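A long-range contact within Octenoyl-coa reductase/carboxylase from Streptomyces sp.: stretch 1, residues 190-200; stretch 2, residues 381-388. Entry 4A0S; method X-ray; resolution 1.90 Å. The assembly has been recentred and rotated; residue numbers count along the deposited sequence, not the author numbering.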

# COMPACT_ATOMS: atom_id res chain seq x y z
N HIS A 190 -5.88 -26.59 21.02
CA HIS A 190 -6.09 -27.93 20.51
C HIS A 190 -4.78 -28.62 20.17
O HIS A 190 -4.78 -29.74 19.69
CB HIS A 190 -6.93 -27.84 19.26
CG HIS A 190 -6.26 -27.09 18.16
ND1 HIS A 190 -6.20 -25.71 18.13
CD2 HIS A 190 -5.58 -27.52 17.07
CE1 HIS A 190 -5.53 -25.33 17.06
NE2 HIS A 190 -5.15 -26.40 16.39
N LEU A 191 -3.67 -27.93 20.39
CA LEU A 191 -2.37 -28.44 20.01
C LEU A 191 -1.63 -28.99 21.20
O LEU A 191 -1.78 -28.49 22.30
CB LEU A 191 -1.54 -27.34 19.40
CG LEU A 191 -1.99 -26.80 18.04
CD1 LEU A 191 -1.00 -25.76 17.59
CD2 LEU A 191 -2.17 -27.90 17.00
N THR A 192 -0.78 -29.98 20.96
CA THR A 192 0.11 -30.45 21.98
C THR A 192 1.22 -29.41 22.12
O THR A 192 1.36 -28.52 21.27
CB THR A 192 0.75 -31.79 21.60
OG1 THR A 192 1.60 -31.59 20.47
CG2 THR A 192 -0.31 -32.83 21.27
N TRP A 193 2.01 -29.51 23.18
CA TRP A 193 3.10 -28.58 23.40
C TRP A 193 4.04 -28.51 22.22
O TRP A 193 4.34 -27.43 21.70
CB TRP A 193 3.87 -28.94 24.65
CG TRP A 193 3.08 -28.86 25.86
CD1 TRP A 193 2.68 -29.90 26.65
CD2 TRP A 193 2.53 -27.68 26.45
NE1 TRP A 193 1.95 -29.44 27.70
CE2 TRP A 193 1.83 -28.08 27.61
CE3 TRP A 193 2.57 -26.31 26.13
CZ2 TRP A 193 1.18 -27.17 28.45
CZ3 TRP A 193 1.93 -25.40 26.96
CH2 TRP A 193 1.23 -25.83 28.10
N GLU A 194 4.49 -29.69 21.79
CA GLU A 194 5.45 -29.78 20.71
C GLU A 194 4.84 -29.26 19.39
O GLU A 194 5.52 -28.60 18.60
CB GLU A 194 6.00 -31.21 20.58
CG GLU A 194 4.93 -32.27 20.35
CD GLU A 194 4.31 -32.81 21.63
OE1 GLU A 194 4.32 -32.13 22.68
OE2 GLU A 194 3.80 -33.95 21.56
N GLU A 195 3.56 -29.52 19.18
CA GLU A 195 2.88 -29.01 17.98
C GLU A 195 2.82 -27.48 17.97
O GLU A 195 3.07 -26.84 16.95
CB GLU A 195 1.46 -29.54 17.93
CG GLU A 195 1.33 -30.97 17.45
CD GLU A 195 -0.01 -31.56 17.82
OE1 GLU A 195 -0.86 -30.81 18.32
OE2 GLU A 195 -0.21 -32.77 17.61
N ALA A 196 2.45 -26.93 19.12
CA ALA A 196 2.37 -25.48 19.33
C ALA A 196 3.75 -24.82 19.16
O ALA A 196 3.87 -23.77 18.53
CB ALA A 196 1.80 -25.19 20.69
N ALA A 197 4.79 -25.48 19.68
CA ALA A 197 6.16 -24.98 19.70
C ALA A 197 6.81 -24.85 18.32
O ALA A 197 7.68 -24.00 18.13
CB ALA A 197 7.03 -25.87 20.57
N VAL A 198 6.40 -25.70 17.37
CA VAL A 198 7.11 -25.77 16.09
C VAL A 198 6.85 -24.58 15.16
O VAL A 198 7.61 -24.32 14.25
CB VAL A 198 6.86 -27.11 15.33
CG1 VAL A 198 7.50 -28.27 16.07
CG2 VAL A 198 5.37 -27.35 15.08
N SER A 199 5.80 -23.83 15.44
CA SER A 199 5.27 -22.89 14.47
C SER A 199 5.69 -21.43 14.55
O SER A 199 5.88 -20.81 13.52
CB SER A 199 3.76 -22.97 14.46
OG SER A 199 3.37 -24.25 14.01
N PRO A 200 5.81 -20.87 15.77
CA PRO A 200 5.84 -19.40 15.79
C PRO A 200 6.89 -18.78 14.88
O PRO A 200 6.57 -17.89 14.09
CB PRO A 200 6.11 -19.07 17.26
CG PRO A 200 5.42 -20.21 17.99
CD PRO A 200 5.73 -21.43 17.13
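Stretch 2 381-388: VPAMSAVY

Stretch 2 packs against stretch 1, from Leu191 through the short helix to Ser199, through van der Waals contact alone, with no hydrogen bond between the two segments. The residues that touch lie at least 183 positions apart in the same chain, so the contact joins distant parts of the sequence. It is compact, burying 362 Å² counted over both sides.

Stretch 1 enters as a loop and turns into a helix at Trp193. Thr192 is the N-cap. Its OG1 accepts a hydrogen bond from Glu195 N at 3.1 Å, and Thr192 N in return donates to Glu195 OE1 at 2.8 Å. This reciprocal pair closes the start of the helix and helps fix the side chain of Glu195. Backbone bonds then follow the helical pattern, from Ala196 N to Thr192 O at 2.9 Å and from Ala197 N to Trp193 O at 2.8 Å.

Stretch 2 begins as a loop at Val381, Pro382 and Ala383. Pro382 is extended, with phi/psi of -66/145, while Ala383 departs from this at -98/27. The strand starts at Met384 and continues past Tyr388. It is not uniformly extended, since Ser385 has a psi of -15. The strand and helix axes come within 9.1 Å of each other. Their N-to-C directions differ by 126°, so the strand crosses the helix obliquely, running more against it than with it. In register, the CA atoms of Glu195 and Pro382 are 5.6 Å apart, and those of Glu194 and Val387 are 7.2 Å apart.

Pro382 and Met384 supply most of the surface that stretch 2 lays on stretch 1. Both point their CA-to-CB bonds toward it. Pro382 has the larger covered area and touches four residues. Its CG lies 3.6 Å from Leu191 CD2, and its CB is 3.7 Å from Val198 CG2. The same CB sits 3.3 Å from the backbone O of Glu195, a close approach of a carbon to a carbonyl. Ser199 comes near as well, with its OG 3.8 Å from Pro382 CA; that hydroxyl is hydrogen-bonded elsewhere in the structure.

Met384 has chi1 and chi2 both in t, so its chain is extended as far as the sulfur, and chi3 is p. Its SD lies 3.3 Å from Glu194 CG and 3.8 Å from Glu195 N. At the other end of the thioether, Met384 CE is 3.9 Å from Glu195 CG. Glu194 thus meets the methionine with the aliphatic part of its side chain; Glu195 does so with its CG and also with its backbone N. Closer to the strand backbone, Met384 CB rests 3.8 Å from both CG1 and CG2 of Val198. Val198 thus touches both main residues of stretch 2, and its CG2 reaches both.

Farther along the strand the contact thins. Ser385 and Ala386 direct their CA-to-CB bonds away and make no contact. Val387 points back toward stretch 1, and its CG2 lies 4.0 Å from Glu194 CG. Tyr388 is out of reach.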

# COMPACT_ATOMS: atom_id res chain seq x y z
N VAL A 381 -1.80 -25.68 10.08
CA VAL A 381 -1.50 -26.75 11.02
C VAL A 381 0.00 -26.82 11.23
O VAL A 381 0.76 -26.38 10.36
CB VAL A 381 -2.05 -28.11 10.55
CG1 VAL A 381 -3.58 -28.05 10.36
CG2 VAL A 381 -1.31 -28.60 9.28
N PRO A 382 0.43 -27.36 12.39
CA PRO A 382 1.85 -27.44 12.72
C PRO A 382 2.51 -28.39 11.75
O PRO A 382 1.90 -29.36 11.32
CB PRO A 382 1.85 -28.03 14.13
CG PRO A 382 0.54 -27.68 14.68
CD PRO A 382 -0.41 -27.79 13.52
N ALA A 383 3.75 -28.06 11.40
CA ALA A 383 4.55 -28.78 10.44
C ALA A 383 5.50 -29.72 11.19
O ALA A 383 6.55 -30.06 10.68
CB ALA A 383 5.34 -27.81 9.60
N MET A 384 5.11 -30.14 12.39
CA MET A 384 5.98 -31.00 13.18
C MET A 384 6.09 -32.35 12.50
O MET A 384 5.10 -32.90 12.07
CB MET A 384 5.44 -31.16 14.59
CG MET A 384 6.35 -31.95 15.50
SD MET A 384 5.56 -32.04 17.09
CE MET A 384 4.34 -33.33 16.79
N SER A 385 7.31 -32.86 12.41
CA SER A 385 7.53 -34.15 11.77
C SER A 385 8.30 -35.09 12.68
O SER A 385 8.37 -36.30 12.42
CB SER A 385 8.31 -33.97 10.48
OG SER A 385 9.61 -33.47 10.72
N ALA A 386 8.91 -34.52 13.71
CA ALA A 386 9.73 -35.28 14.63
C ALA A 386 9.79 -34.55 15.95
O ALA A 386 9.64 -33.33 16.00
CB ALA A 386 11.14 -35.49 14.06
N VAL A 387 9.96 -35.31 17.02
CA VAL A 387 10.06 -34.73 18.34
C VAL A 387 11.26 -35.37 19.00
O VAL A 387 11.45 -36.57 18.91
CB VAL A 387 8.78 -35.01 19.17
CG1 VAL A 387 8.84 -34.26 20.49
CG2 VAL A 387 7.52 -34.66 18.39
N TYR A 388 12.10 -34.56 19.63
CA TYR A 388 13.22 -35.05 20.39
C TYR A 388 13.08 -34.50 21.79
O TYR A 388 12.61 -33.37 21.95
CB TYR A 388 14.53 -34.54 19.80
CG TYR A 388 14.91 -35.19 18.53
CD1 TYR A 388 14.32 -34.81 17.32
CD2 TYR A 388 15.85 -36.22 18.51
CE1 TYR A 388 14.65 -35.43 16.14
CE2 TYR A 388 16.19 -36.85 17.33
CZ TYR A 388 15.59 -36.45 16.15
OH TYR A 388 15.94 -37.07 14.98